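Local coordinates for protein thymine dioxygenase (Neurospora crassa, PDB 5C3Q) that probably hydroxylates the methyl group of thymine as a metal- and 2-oxoglutarate-dependent dioxygenase built on a double-stranded beta-helix, at residues 223-227 / 251-255; 20-24 / 164-168; 69-73 / 143-147; 297-303 / 319-324; 95-100 / 112-118. All coordinates share one frame; numbering follows the deposited sequence.

Overall arrangement
Contact 1 lies near the centre of the chain, joining strands 222-227 and 251-256 in the sheet of the double-stranded beta-helix and reaching the 2-oxoglutarate pocket. The others lie further out, about 18 to 24 Å from that centre. Contacts 2 and 3 both involve the long helix 147-173, contact 3 near its start and contact 2 further along, with centres about 33 Å apart. Contacts 3 and 5 fall inside the loop that contact 2 closes, contact 5 within contact 3; contact 1 follows, and contact 4, beside the C-terminal helix 323-332, comes last. Contacts 2 and 5 lie on opposite sides of the chain's centre, so the outer contacts tie elements on opposite sides of the molecule.

Contact 1. Residues 223-227 / 251-255; sequences TLLFQ and TVVVN. With AKG (2-oxoglutaric acid), chain F.
L225 and V253 face each other as an antiparallel hydrogen-bonded pair: L225 N donates to V253 O at 2.7 Å, and V253 N bonds back to L225 O at 2.9 Å. T223 and N255 make a second such pair, with L224 and V254 as the non-hydrogen-bonded pair between them. Followed outward, the L225 side chain starts at CB, 3.4 Å from V253 O and packed against V253 CB. Its CG stands anti to the backbone N (chi1 -177°), and this carries both methyls to 2-oxoglutarate: CD1 lies 3.7 Å from C5 and CD2 3.3 Å from O3. Leucine suits the place because it walls the pocket with hydrocarbon, leaving the hydrogen bonds to 2-oxoglutarate to R192, Y196, R288 and S290. On the other sheet face V252 CG2 sits 3.8 Å above the centre of the F226 ring in a CH-pi contact, and L224 CD2 touches V254 CG2. Where direct pairing gives out, one water bridges L225 O, Q227 N and T251 O. T223 and N255 run side by side with CB of T223 3.4 Å from OD1 of N255, and T223 OG1 and N255 ND2 both hydrogen-bond to OD2 of the metal ligand D218. The chemistry is therefore divided: the face bearing L224 and F226 is hydrocarbon packing, while the face bearing L225 shapes the cosubstrate pocket and supplies a second shell likely to steady the D218 carboxylate.

Contact 2. Residues 20-24 / 164-168; sequences FSKFL and EVMRA
The F23 ring has A168 over one face, its methyl CB 3.7 Å above the ring plane and over the centre, a CH-pi contact so nearly vertical that the CB lies 8° off the ring normal. The far end of the same ring presses on the helix backbone, CZ coming 3.4 Å from A168 N. F20 meets the helix differently, by its rim: CZ is 3.7 Å from E164 CB, with E164 C in the ring plane, A168 CB also near the edge, and V165 CG2 at 4.2 Å from CZ. Both phenylalanines have CG anti to the backbone N (chi1 173° for F23), which throws the rings out toward the helix. F23, with F20 just ahead of it, joins the short helix 21-25, which follows strand 13-19, to the long helix 147-173; F20 also pairs its backbone with K51 of strand 47-51, and A168 touches I38 of helix 28-44. Alanine suits position 168 because its single methyl lets a flat ring come down close to the helix. A serine in place of F23 would probably leave the A168 methyl without its aromatic cover and open a gap between the two helices. At the more exposed side, E164 bends at chi2 (-74°), bringing its carboxylate carbon CD to 3.6 Å from L24 CD2. E164 OE1 lies in a long salt bridge, 3.7 Å, with NH1 of R167, whose NH2 has D181 as its stronger partner.

Contact 3. Residues 69-73 / 143-147; sequences KFFKL and DLVGF
F70 and F147 each carry CG anti to the backbone N (chi1 173° and -179°), and this shared torsion extends both rings away from their backbones so that they meet. F147 reaches F70 with its far corner, CE1 lying 3.6 Å from F70 CB. The ring planes are 26° apart, but slid past each other with centroids separated by 5.5 Å, so the rings barely overlap. Beside them L73 and L144 approach tip to tip: L73 CD1 to L144 CD1 and L73 CD2 to L144 CD2 are both 3.4 Å, closer than usual, and as L73 is in an unusual conformation the exact fit is doubtful. L144 suits the place because its two methyls touch K69 O, L73 and F70 at once. The contact joins the last turn of helix 57-71 to a type II beta turn, L144 to F147, that leads into helix 147-173. The turn is closed by F147 N bonding to L144 O at 3.1 Å. G146 is the N-cap residue; its backbone would jam a CB against the preceding carbonyl, and its O accepts from S149 OG and T150 OG1. P138 touches F70, L144 and F147, and the F70 ring also meets that of Y123. Toward solvent, K69 lays its extended chain across D143, CD being 3.5 Å from D143 O. Its NZ stays 4.5 Å from D143 OD1, beyond a salt bridge, where the opposite charges probably attract weakly.

Contact 4. Residues 297-303 / 319-324; sequences PNHKSYI and EGINSG
Backbone hydrogen bonds hold Y302-I303 and I321-N322 together as a short antiparallel pair: I303 N donates to I321 O at 2.7 Å, I321 N bonds back to I303 O at 3.1 Å, and S323 N reaches S301 O at 2.8 Å in a nearly straight bond (172°). H299 O takes two donors, G324 N on a lone pair at 3.0 Å and N322 ND2 at 3.0 Å, the latter lying in the carbonyl plane although the oxygen is 31° out of the asparagine amide plane. N322 manages this with CG anti to the backbone N (chi1 172°), while its OD1 accepts from K325 N as the N-cap of helix 323-332, a role that suits asparagine. An alanine here would probably leave K325 N without its cap and H299 O with one protein donor fewer. Water mediates elsewhere, one molecule linking P297 O, H299 ND1 and S323 OG, another K300 O and N322 ND2. In the packing, the Y302 ring comes close to G320, its OH 3.5 Å from G320 CA, and a CB there would clash with that OH; glycine at 324 likewise avoids H299 O. On the other face I303 CB meets I321 CG1 at 4.2 Å. That isoleucine face packs on helix 258-263, where I303 touches W263 and I321 touches L259 and R262, and strand 321-322 leads directly into the C-terminal helix 323-332.

Contact 5. Residues 95-100 / 112-118; sequences PGREKV and IRSAAPD
R97 lies across P117 at about a right angle, its CG 3.7 Å from P117 CG. The arginine chain runs extended from CG to NE and then turns at chi4 (-85°), which lays a guanidinium face over A115 O and P117 CD, the latter offset toward the rim. NH1 comes to 2.8 Å from A115 O, but the angle is too poor for a hydrogen bond and the close approach is doubtful, though the positive charge may still be drawn to the carbonyl. R97 also touches a crystal neighbour, which may influence this pose. Next along, I112 meets E98 through CG2, 3.3 Å from E98 O, while I112 CG1 lies 3.8 Å from E98 OE1. V100 closes that end, CG2 being 4.0 Å from I112 CG2 and close to R113 CG, so the beta-branched residues supply the apolar patch of an otherwise polar surface. At the other end P95 CG sits 3.1 Å from D118 O. P95 CB and P117 CB are 4.4 Å apart, on rigid rings that suit an extended backbone lacking regular pairing. The second shell fixes the far segment: A115 N makes a weak bond to I112 O as the helix ends, S114 OG bonds back to E110 O and K111 O, P117 O accepts from Q210 NE2, and D118 OD2 accepts from G214 N. Segment 95-100 precedes helix 106-114 and segment 112-118 carries its last residues and the chain beyond, within the excursion between strands 91-93 and 121-125 at the sheet edge; D118 ties this outlying part to strand 213-216, which carries the metal ligand H216.

Contact 1. Residues 223-227 / 251-255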
# COMPACT_ATOMS: atom_id res chain seq x y z
N THR A 223 2.04 1.18 4.31
CA THR A 223 2.10 1.13 2.87
C THR A 223 2.43 2.52 2.37
O THR A 223 1.86 3.50 2.84
CB THR A 223 0.76 0.66 2.26
OG1 THR A 223 0.45 -0.65 2.74
CG2 THR A 223 0.84 0.62 0.72
N LEU A 224 3.38 2.59 1.44
CA LEU A 224 3.72 3.84 0.77
C LEU A 224 3.04 3.77 -0.58
O LEU A 224 3.41 2.95 -1.41
CB LEU A 224 5.23 3.97 0.61
CG LEU A 224 6.06 3.76 1.88
CD1 LEU A 224 7.54 3.72 1.56
CD2 LEU A 224 5.76 4.85 2.90
N LEU A 225 2.02 4.61 -0.77
CA LEU A 225 1.24 4.61 -2.01
C LEU A 225 1.54 5.84 -2.84
O LEU A 225 1.23 6.97 -2.45
CB LEU A 225 -0.26 4.53 -1.71
CG LEU A 225 -1.11 4.46 -2.98
CD1 LEU A 225 -1.05 3.07 -3.60
CD2 LEU A 225 -2.54 4.85 -2.70
N PHE A 226 2.15 5.61 -4.00
CA PHE A 226 2.43 6.66 -4.97
C PHE A 226 1.35 6.57 -6.04
O PHE A 226 1.23 5.54 -6.71
CB PHE A 226 3.82 6.45 -5.58
CG PHE A 226 4.93 6.35 -4.58
CD1 PHE A 226 5.24 5.14 -3.97
CD2 PHE A 226 5.69 7.47 -4.25
CE1 PHE A 226 6.27 5.05 -3.04
CE2 PHE A 226 6.72 7.39 -3.32
CZ PHE A 226 7.01 6.17 -2.72
N GLN A 227 0.55 7.62 -6.19
CA GLN A 227 -0.51 7.63 -7.20
C GLN A 227 -0.28 8.76 -8.21
O GLN A 227 0.30 9.79 -7.87
CB GLN A 227 -1.90 7.74 -6.56
CG GLN A 227 -2.20 9.03 -5.81
CD GLN A 227 -3.62 9.08 -5.25
OE1 GLN A 227 -4.52 8.41 -5.75
NE2 GLN A 227 -3.82 9.90 -4.22
N THR A 251 3.27 14.02 -3.60
CA THR A 251 3.05 13.49 -2.26
C THR A 251 3.06 11.98 -2.32
O THR A 251 2.91 11.38 -3.39
CB THR A 251 1.70 13.94 -1.67
OG1 THR A 251 0.62 13.51 -2.51
CG2 THR A 251 1.65 15.46 -1.50
N VAL A 252 3.27 11.36 -1.17
CA VAL A 252 3.06 9.93 -1.02
C VAL A 252 1.98 9.75 0.04
O VAL A 252 2.01 10.40 1.09
CB VAL A 252 4.36 9.16 -0.65
CG1 VAL A 252 5.01 9.70 0.61
CG2 VAL A 252 4.07 7.67 -0.50
N VAL A 253 1.01 8.90 -0.27
CA VAL A 253 -0.03 8.58 0.68
C VAL A 253 0.49 7.40 1.50
O VAL A 253 0.89 6.38 0.95
CB VAL A 253 -1.35 8.23 -0.03
CG1 VAL A 253 -2.43 7.86 0.97
CG2 VAL A 253 -1.81 9.40 -0.89
N VAL A 254 0.50 7.57 2.82
CA VAL A 254 0.99 6.54 3.72
C VAL A 254 -0.12 6.09 4.65
O VAL A 254 -0.77 6.91 5.30
CB VAL A 254 2.19 7.02 4.56
CG1 VAL A 254 2.78 5.87 5.36
CG2 VAL A 254 3.26 7.65 3.68
N ASN A 255 -0.34 4.78 4.71
CA ASN A 255 -1.34 4.22 5.61
C ASN A 255 -0.80 3.06 6.42
O ASN A 255 0.03 2.28 5.93
CB ASN A 255 -2.59 3.80 4.84
CG ASN A 255 -2.33 2.65 3.89
OD1 ASN A 255 -1.76 2.84 2.82
ND2 ASN A 255 -2.77 1.46 4.27
C1 AKG F . -3.38 -1.79 -2.85
O1 AKG F . -3.41 -2.38 -1.74
O2 AKG F . -2.78 -2.27 -3.83
C2 AKG F . -4.06 -0.49 -3.00
O5 AKG F . -4.79 -0.08 -2.11
C3 AKG F . -3.87 0.31 -4.27
C4 AKG F . -4.53 1.68 -4.16
C5 AKG F . -4.28 2.53 -5.38
O3 AKG F . -4.33 3.77 -5.25
O4 AKG F . -4.03 1.99 -6.48
O HOH W 1 0.79 9.50 -4.03
O HOH W 2 -1.39 12.02 -3.82

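Contact 2. Residues 20-24 / 164-168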
# COMPACT_ATOMS: atom_id res chain seq x y z
N PHE A 20 7.65 15.99 5.37
CA PHE A 20 8.53 15.02 6.01
C PHE A 20 9.95 15.54 6.23
O PHE A 20 10.63 15.11 7.16
CB PHE A 20 8.57 13.71 5.21
CG PHE A 20 9.09 12.54 5.99
CD1 PHE A 20 8.42 12.09 7.11
CD2 PHE A 20 10.25 11.89 5.60
CE1 PHE A 20 8.89 11.00 7.84
CE2 PHE A 20 10.73 10.81 6.33
CZ PHE A 20 10.05 10.37 7.44
N SER A 21 10.39 16.48 5.40
CA SER A 21 11.72 17.07 5.53
C SER A 21 11.89 17.75 6.90
O SER A 21 13.00 17.84 7.42
CB SER A 21 12.00 18.07 4.40
OG SER A 21 11.31 19.29 4.59
N LYS A 22 10.79 18.21 7.48
CA LYS A 22 10.82 18.82 8.81
C LYS A 22 11.09 17.81 9.94
O LYS A 22 11.64 18.18 10.98
CB LYS A 22 9.53 19.62 9.06
CG LYS A 22 9.42 20.81 8.11
CD LYS A 22 8.18 21.65 8.35
CE LYS A 22 8.28 22.97 7.58
NZ LYS A 22 7.10 23.85 7.79
N PHE A 23 10.72 16.54 9.74
CA PHE A 23 11.13 15.48 10.68
C PHE A 23 12.62 15.14 10.49
O PHE A 23 13.34 14.95 11.47
CB PHE A 23 10.29 14.21 10.52
CG PHE A 23 10.79 13.06 11.36
CD1 PHE A 23 10.63 13.06 12.74
CD2 PHE A 23 11.46 11.99 10.77
CE1 PHE A 23 11.11 12.01 13.51
CE2 PHE A 23 11.93 10.93 11.53
CZ PHE A 23 11.76 10.94 12.91
N LEU A 24 13.06 15.06 9.24
CA LEU A 24 14.43 14.66 8.94
C LEU A 24 15.47 15.76 9.20
O LEU A 24 16.57 15.46 9.66
CB LEU A 24 14.54 14.17 7.50
CG LEU A 24 13.77 12.89 7.15
CD1 LEU A 24 13.96 12.56 5.68
CD2 LEU A 24 14.22 11.71 8.02
N GLU A 164 12.46 5.41 8.25
CA GLU A 164 12.32 6.79 8.75
C GLU A 164 10.91 7.09 9.26
O GLU A 164 10.75 7.78 10.26
CB GLU A 164 12.72 7.82 7.68
CG GLU A 164 14.16 7.71 7.19
CD GLU A 164 15.20 8.22 8.18
OE1 GLU A 164 14.89 8.41 9.38
OE2 GLU A 164 16.37 8.42 7.75
N VAL A 165 9.89 6.57 8.58
CA VAL A 165 8.51 6.75 9.03
C VAL A 165 8.29 6.06 10.38
O VAL A 165 7.64 6.61 11.26
CB VAL A 165 7.46 6.26 8.00
CG1 VAL A 165 6.06 6.29 8.59
CG2 VAL A 165 7.51 7.12 6.75
N MET A 166 8.84 4.86 10.55
CA MET A 166 8.74 4.15 11.83
C MET A 166 9.47 4.92 12.93
O MET A 166 9.00 4.97 14.07
CB MET A 166 9.26 2.72 11.72
CG MET A 166 8.47 1.81 10.79
SD MET A 166 6.66 1.85 10.95
CE MET A 166 6.41 1.12 12.56
N ARG A 167 10.61 5.53 12.59
CA ARG A 167 11.32 6.40 13.54
C ARG A 167 10.45 7.58 13.96
O ARG A 167 10.43 7.93 15.13
CB ARG A 167 12.64 6.90 12.96
CG ARG A 167 13.73 5.84 12.97
CD ARG A 167 15.00 6.30 12.27
NE ARG A 167 15.97 5.22 12.21
CZ ARG A 167 17.13 5.26 11.56
NH1 ARG A 167 17.50 6.35 10.89
NH2 ARG A 167 17.93 4.20 11.58
N ALA A 168 9.73 8.19 13.02
CA ALA A 168 8.79 9.27 13.34
C ALA A 168 7.69 8.79 14.28
O ALA A 168 7.33 9.48 15.22
CB ALA A 168 8.18 9.86 12.08

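Contact 3. Residues 69-73 / 143-147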
# COMPACT_ATOMS: atom_id res chain seq x y z
N LYS A 69 6.10 0.85 -19.06
CA LYS A 69 6.76 0.04 -20.09
C LYS A 69 6.60 -1.46 -19.84
O LYS A 69 6.47 -2.23 -20.79
CB LYS A 69 8.23 0.42 -20.22
CG LYS A 69 8.44 1.77 -20.90
CD LYS A 69 9.88 2.24 -20.80
CE LYS A 69 10.05 3.62 -21.41
NZ LYS A 69 11.48 3.96 -21.64
N PHE A 70 6.60 -1.88 -18.57
CA PHE A 70 6.35 -3.29 -18.26
C PHE A 70 4.95 -3.72 -18.67
O PHE A 70 4.77 -4.77 -19.27
CB PHE A 70 6.55 -3.60 -16.78
CG PHE A 70 6.14 -4.99 -16.41
CD1 PHE A 70 7.03 -6.05 -16.54
CD2 PHE A 70 4.85 -5.26 -15.96
CE1 PHE A 70 6.65 -7.34 -16.21
CE2 PHE A 70 4.46 -6.55 -15.64
CZ PHE A 70 5.37 -7.59 -15.76
N PHE A 71 3.94 -2.92 -18.31
CA PHE A 71 2.56 -3.32 -18.56
C PHE A 71 2.18 -3.27 -20.04
O PHE A 71 1.22 -3.91 -20.46
CB PHE A 71 1.59 -2.51 -17.68
CG PHE A 71 1.68 -2.87 -16.22
CD1 PHE A 71 1.23 -4.11 -15.78
CD2 PHE A 71 2.22 -1.98 -15.30
CE1 PHE A 71 1.32 -4.45 -14.44
CE2 PHE A 71 2.30 -2.32 -13.95
CZ PHE A 71 1.85 -3.56 -13.53
N LYS A 72 2.97 -2.54 -20.83
CA LYS A 72 2.83 -2.53 -22.30
C LYS A 72 3.35 -3.82 -22.96
O LYS A 72 3.10 -4.04 -24.14
CB LYS A 72 3.55 -1.32 -22.90
CG LYS A 72 2.77 -0.03 -22.78
CD LYS A 72 3.56 1.16 -23.30
CE LYS A 72 2.68 2.38 -23.48
NZ LYS A 72 3.43 3.53 -24.06
N LEU A 73 4.08 -4.64 -22.21
CA LEU A 73 4.48 -5.97 -22.69
C LEU A 73 3.27 -6.80 -23.12
O LEU A 73 2.18 -6.64 -22.58
CB LEU A 73 5.24 -6.75 -21.60
CG LEU A 73 6.74 -7.06 -21.71
CD1 LEU A 73 7.52 -6.10 -22.60
CD2 LEU A 73 7.35 -7.12 -20.32
N ASP A 143 12.48 -1.65 -24.57
CA ASP A 143 12.07 -0.67 -23.56
C ASP A 143 12.31 -1.11 -22.11
O ASP A 143 12.31 -0.28 -21.21
CB ASP A 143 10.60 -0.28 -23.75
CG ASP A 143 10.41 0.86 -24.74
OD1 ASP A 143 11.40 1.33 -25.33
OD2 ASP A 143 9.25 1.30 -24.92
N LEU A 144 12.51 -2.41 -21.89
CA LEU A 144 12.72 -2.93 -20.53
C LEU A 144 14.19 -3.00 -20.11
O LEU A 144 14.49 -3.51 -19.03
CB LEU A 144 12.04 -4.29 -20.35
CG LEU A 144 10.56 -4.18 -19.96
CD1 LEU A 144 9.69 -3.90 -21.18
CD2 LEU A 144 10.10 -5.43 -19.24
N VAL A 145 15.10 -2.48 -20.93
CA VAL A 145 16.49 -2.35 -20.51
C VAL A 145 16.54 -1.30 -19.41
O VAL A 145 16.14 -0.16 -19.61
CB VAL A 145 17.42 -1.94 -21.68
CG1 VAL A 145 18.83 -1.67 -21.18
CG2 VAL A 145 17.43 -3.01 -22.76
N GLY A 146 17.01 -1.71 -18.23
CA GLY A 146 17.05 -0.83 -17.06
C GLY A 146 15.92 -1.09 -16.08
O GLY A 146 15.90 -0.49 -15.00
N PHE A 147 14.99 -1.97 -16.44
CA PHE A 147 13.82 -2.26 -15.59
C PHE A 147 14.22 -2.74 -14.21
O PHE A 147 13.75 -2.20 -13.20
CB PHE A 147 12.90 -3.29 -16.25
CG PHE A 147 11.67 -3.61 -15.43
CD1 PHE A 147 10.55 -2.79 -15.49
CD2 PHE A 147 11.64 -4.72 -14.59
CE1 PHE A 147 9.42 -3.07 -14.73
CE2 PHE A 147 10.51 -5.01 -13.83
CZ PHE A 147 9.40 -4.18 -13.90

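Contact 4. Residues 297-303 / 319-324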
# COMPACT_ATOMS: atom_id res chain seq x y z
N PRO A 297 7.10 -5.78 9.01
CA PRO A 297 8.17 -6.14 9.92
C PRO A 297 8.98 -7.29 9.32
O PRO A 297 8.49 -7.97 8.41
CB PRO A 297 7.43 -6.61 11.18
CG PRO A 297 6.03 -6.14 11.03
CD PRO A 297 5.77 -6.05 9.57
N ASN A 298 10.20 -7.49 9.81
CA ASN A 298 11.00 -8.64 9.41
C ASN A 298 10.14 -9.89 9.60
O ASN A 298 9.44 -10.00 10.60
CB ASN A 298 12.27 -8.75 10.26
CG ASN A 298 13.12 -7.49 10.21
OD1 ASN A 298 13.03 -6.70 9.27
ND2 ASN A 298 13.95 -7.29 11.23
N HIS A 299 10.18 -10.81 8.63
CA HIS A 299 9.35 -12.02 8.71
C HIS A 299 9.61 -12.80 10.00
O HIS A 299 8.71 -13.45 10.53
CB HIS A 299 9.55 -12.93 7.49
CG HIS A 299 9.03 -12.35 6.21
ND1 HIS A 299 7.85 -11.64 6.13
CD2 HIS A 299 9.51 -12.41 4.94
CE1 HIS A 299 7.64 -11.27 4.88
NE2 HIS A 299 8.64 -11.72 4.14
N LYS A 300 10.85 -12.74 10.50
CA LYS A 300 11.22 -13.40 11.76
C LYS A 300 10.66 -12.72 13.02
O LYS A 300 10.70 -13.31 14.10
CB LYS A 300 12.75 -13.50 11.87
CG LYS A 300 13.45 -12.16 12.12
CD LYS A 300 14.96 -12.26 11.94
CE LYS A 300 15.61 -10.90 12.12
NZ LYS A 300 17.09 -10.97 11.97
N SER A 301 10.14 -11.50 12.89
CA SER A 301 9.71 -10.70 14.04
C SER A 301 8.53 -11.28 14.79
O SER A 301 7.57 -11.76 14.19
CB SER A 301 9.34 -9.28 13.61
OG SER A 301 10.49 -8.56 13.21
N TYR A 302 8.60 -11.20 16.12
CA TYR A 302 7.49 -11.56 16.99
C TYR A 302 6.75 -10.28 17.36
O TYR A 302 7.33 -9.38 17.97
CB TYR A 302 8.01 -12.26 18.24
CG TYR A 302 6.94 -12.92 19.07
CD1 TYR A 302 6.22 -14.01 18.59
CD2 TYR A 302 6.65 -12.46 20.35
CE1 TYR A 302 5.24 -14.61 19.35
CE2 TYR A 302 5.67 -13.06 21.13
CZ TYR A 302 4.97 -14.14 20.62
OH TYR A 302 3.99 -14.74 21.39
N ILE A 303 5.47 -10.21 17.00
CA ILE A 303 4.68 -8.99 17.15
C ILE A 303 3.83 -9.02 18.41
O ILE A 303 2.88 -9.80 18.51
CB ILE A 303 3.78 -8.76 15.91
CG1 ILE A 303 4.63 -8.68 14.63
CG2 ILE A 303 2.91 -7.52 16.06
CD1 ILE A 303 5.66 -7.57 14.61
N GLU A 319 -2.86 -11.70 21.39
CA GLU A 319 -1.73 -12.61 21.63
C GLU A 319 -0.60 -12.26 20.67
O GLU A 319 -0.85 -11.74 19.58
CB GLU A 319 -2.14 -14.07 21.41
CG GLU A 319 -3.12 -14.61 22.43
CD GLU A 319 -3.37 -16.10 22.28
OE1 GLU A 319 -2.40 -16.86 22.06
OE2 GLU A 319 -4.55 -16.52 22.38
N GLY A 320 0.63 -12.55 21.08
CA GLY A 320 1.78 -12.37 20.20
C GLY A 320 1.69 -13.27 18.98
O GLY A 320 1.15 -14.37 19.06
N ILE A 321 2.18 -12.79 17.84
CA ILE A 321 2.24 -13.60 16.62
C ILE A 321 3.52 -13.35 15.85
O ILE A 321 4.11 -12.26 15.94
CB ILE A 321 1.06 -13.31 15.66
CG1 ILE A 321 0.84 -11.80 15.53
CG2 ILE A 321 -0.21 -14.01 16.13
CD1 ILE A 321 0.12 -11.41 14.26
N ASN A 322 3.95 -14.36 15.10
CA ASN A 322 5.05 -14.20 14.17
C ASN A 322 4.57 -13.43 12.95
O ASN A 322 3.56 -13.77 12.35
CB ASN A 322 5.57 -15.57 13.72
CG ASN A 322 6.59 -15.45 12.61
OD1 ASN A 322 6.29 -15.76 11.46
ND2 ASN A 322 7.77 -14.96 12.93
N SER A 323 5.32 -12.40 12.58
CA SER A 323 4.97 -11.52 11.46
C SER A 323 4.83 -12.29 10.14
O SER A 323 3.80 -12.20 9.46
CB SER A 323 6.02 -10.42 11.31
OG SER A 323 5.61 -9.47 10.35
N GLY A 324 5.87 -13.04 9.78
CA GLY A 324 5.89 -13.80 8.53
C GLY A 324 4.70 -14.73 8.38
O GLY A 324 4.03 -14.74 7.35
O HOH W 3 6.62 -9.89 8.05
O HOH W 4 8.46 -14.69 15.88
O HOH W 5 0.02 -9.15 18.61

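Contact 5. Residues 95-100 / 112-118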
# COMPACT_ATOMS: atom_id res chain seq x y z
N PRO A 95 -6.59 -10.23 -12.16
CA PRO A 95 -7.73 -11.01 -11.69
C PRO A 95 -8.62 -11.49 -12.83
O PRO A 95 -8.97 -10.71 -13.71
CB PRO A 95 -8.49 -10.03 -10.79
CG PRO A 95 -8.10 -8.68 -11.28
CD PRO A 95 -6.71 -8.80 -11.81
N GLY A 96 -8.96 -12.78 -12.81
CA GLY A 96 -9.82 -13.38 -13.83
C GLY A 96 -11.20 -13.67 -13.27
O GLY A 96 -11.44 -13.53 -12.07
N ARG A 97 -12.11 -14.08 -14.16
CA ARG A 97 -13.46 -14.47 -13.76
C ARG A 97 -13.48 -15.91 -13.27
O ARG A 97 -12.84 -16.78 -13.86
CB ARG A 97 -14.43 -14.33 -14.94
CG ARG A 97 -14.85 -12.90 -15.23
CD ARG A 97 -15.75 -12.83 -16.45
NE ARG A 97 -16.47 -11.56 -16.52
CZ ARG A 97 -17.62 -11.30 -15.91
NH1 ARG A 97 -18.23 -12.22 -15.17
NH2 ARG A 97 -18.18 -10.10 -16.05
N GLU A 98 -14.20 -16.15 -12.18
CA GLU A 98 -14.46 -17.51 -11.72
C GLU A 98 -15.40 -18.19 -12.70
O GLU A 98 -16.29 -17.55 -13.25
CB GLU A 98 -15.10 -17.52 -10.33
CG GLU A 98 -14.21 -16.99 -9.22
CD GLU A 98 -14.81 -17.24 -7.84
OE1 GLU A 98 -16.05 -17.14 -7.70
OE2 GLU A 98 -14.05 -17.53 -6.90
N LYS A 99 -15.19 -19.48 -12.92
CA LYS A 99 -16.02 -20.25 -13.85
C LYS A 99 -17.01 -21.12 -13.09
O LYS A 99 -16.72 -21.56 -11.97
CB LYS A 99 -15.14 -21.12 -14.75
CG LYS A 99 -14.09 -20.36 -15.54
CD LYS A 99 -14.72 -19.38 -16.53
CE LYS A 99 -13.79 -18.23 -16.87
NZ LYS A 99 -14.53 -17.09 -17.47
N VAL A 100 -18.17 -21.34 -13.69
CA VAL A 100 -19.11 -22.32 -13.18
C VAL A 100 -18.63 -23.69 -13.65
O VAL A 100 -18.15 -23.83 -14.78
CB VAL A 100 -20.55 -22.06 -13.69
CG1 VAL A 100 -21.51 -23.15 -13.22
CG2 VAL A 100 -21.03 -20.69 -13.23
N ILE A 112 -21.61 -15.95 -9.30
CA ILE A 112 -20.41 -16.15 -10.12
C ILE A 112 -20.60 -15.56 -11.52
O ILE A 112 -19.72 -14.87 -12.02
CB ILE A 112 -20.03 -17.65 -10.22
CG1 ILE A 112 -19.52 -18.16 -8.87
CG2 ILE A 112 -18.96 -17.87 -11.28
CD1 ILE A 112 -19.55 -19.66 -8.72
N ARG A 113 -21.74 -15.85 -12.13
CA ARG A 113 -22.05 -15.34 -13.47
C ARG A 113 -22.12 -13.81 -13.52
O ARG A 113 -21.69 -13.19 -14.49
CB ARG A 113 -23.37 -15.93 -13.98
CG ARG A 113 -23.24 -17.37 -14.45
CD ARG A 113 -24.59 -18.01 -14.72
NE ARG A 113 -24.45 -19.31 -15.38
CZ ARG A 113 -25.39 -20.25 -15.45
NH1 ARG A 113 -25.14 -21.39 -16.08
NH2 ARG A 113 -26.58 -20.07 -14.88
N SER A 114 -22.64 -13.21 -12.45
CA SER A 114 -22.80 -11.75 -12.38
C SER A 114 -21.58 -11.04 -11.78
O SER A 114 -21.54 -9.81 -11.76
CB SER A 114 -24.05 -11.40 -11.58
OG SER A 114 -24.00 -11.98 -10.28
N ALA A 115 -20.60 -11.81 -11.31
CA ALA A 115 -19.42 -11.23 -10.65
C ALA A 115 -18.56 -10.44 -11.64
O ALA A 115 -18.37 -10.85 -12.78
CB ALA A 115 -18.59 -12.31 -9.98
N ALA A 116 -18.04 -9.30 -11.18
CA ALA A 116 -17.23 -8.41 -12.00
C ALA A 116 -15.84 -8.27 -11.37
O ALA A 116 -15.70 -7.61 -10.34
CB ALA A 116 -17.90 -7.05 -12.11
N PRO A 117 -14.82 -8.89 -11.98
CA PRO A 117 -13.47 -8.80 -11.38
C PRO A 117 -12.86 -7.40 -11.51
O PRO A 117 -13.16 -6.67 -12.45
CB PRO A 117 -12.66 -9.83 -12.17
CG PRO A 117 -13.39 -10.01 -13.46
CD PRO A 117 -14.84 -9.75 -13.17
N ASP A 118 -12.00 -7.05 -10.55
CA ASP A 118 -11.31 -5.75 -10.55
C ASP A 118 -10.58 -5.52 -11.87
O ASP A 118 -9.92 -6.42 -12.38
CB ASP A 118 -10.30 -5.69 -9.39
CG ASP A 118 -10.97 -5.64 -8.03
OD1 ASP A 118 -12.21 -5.56 -7.95
OD2 ASP A 118 -10.24 -5.68 -7.01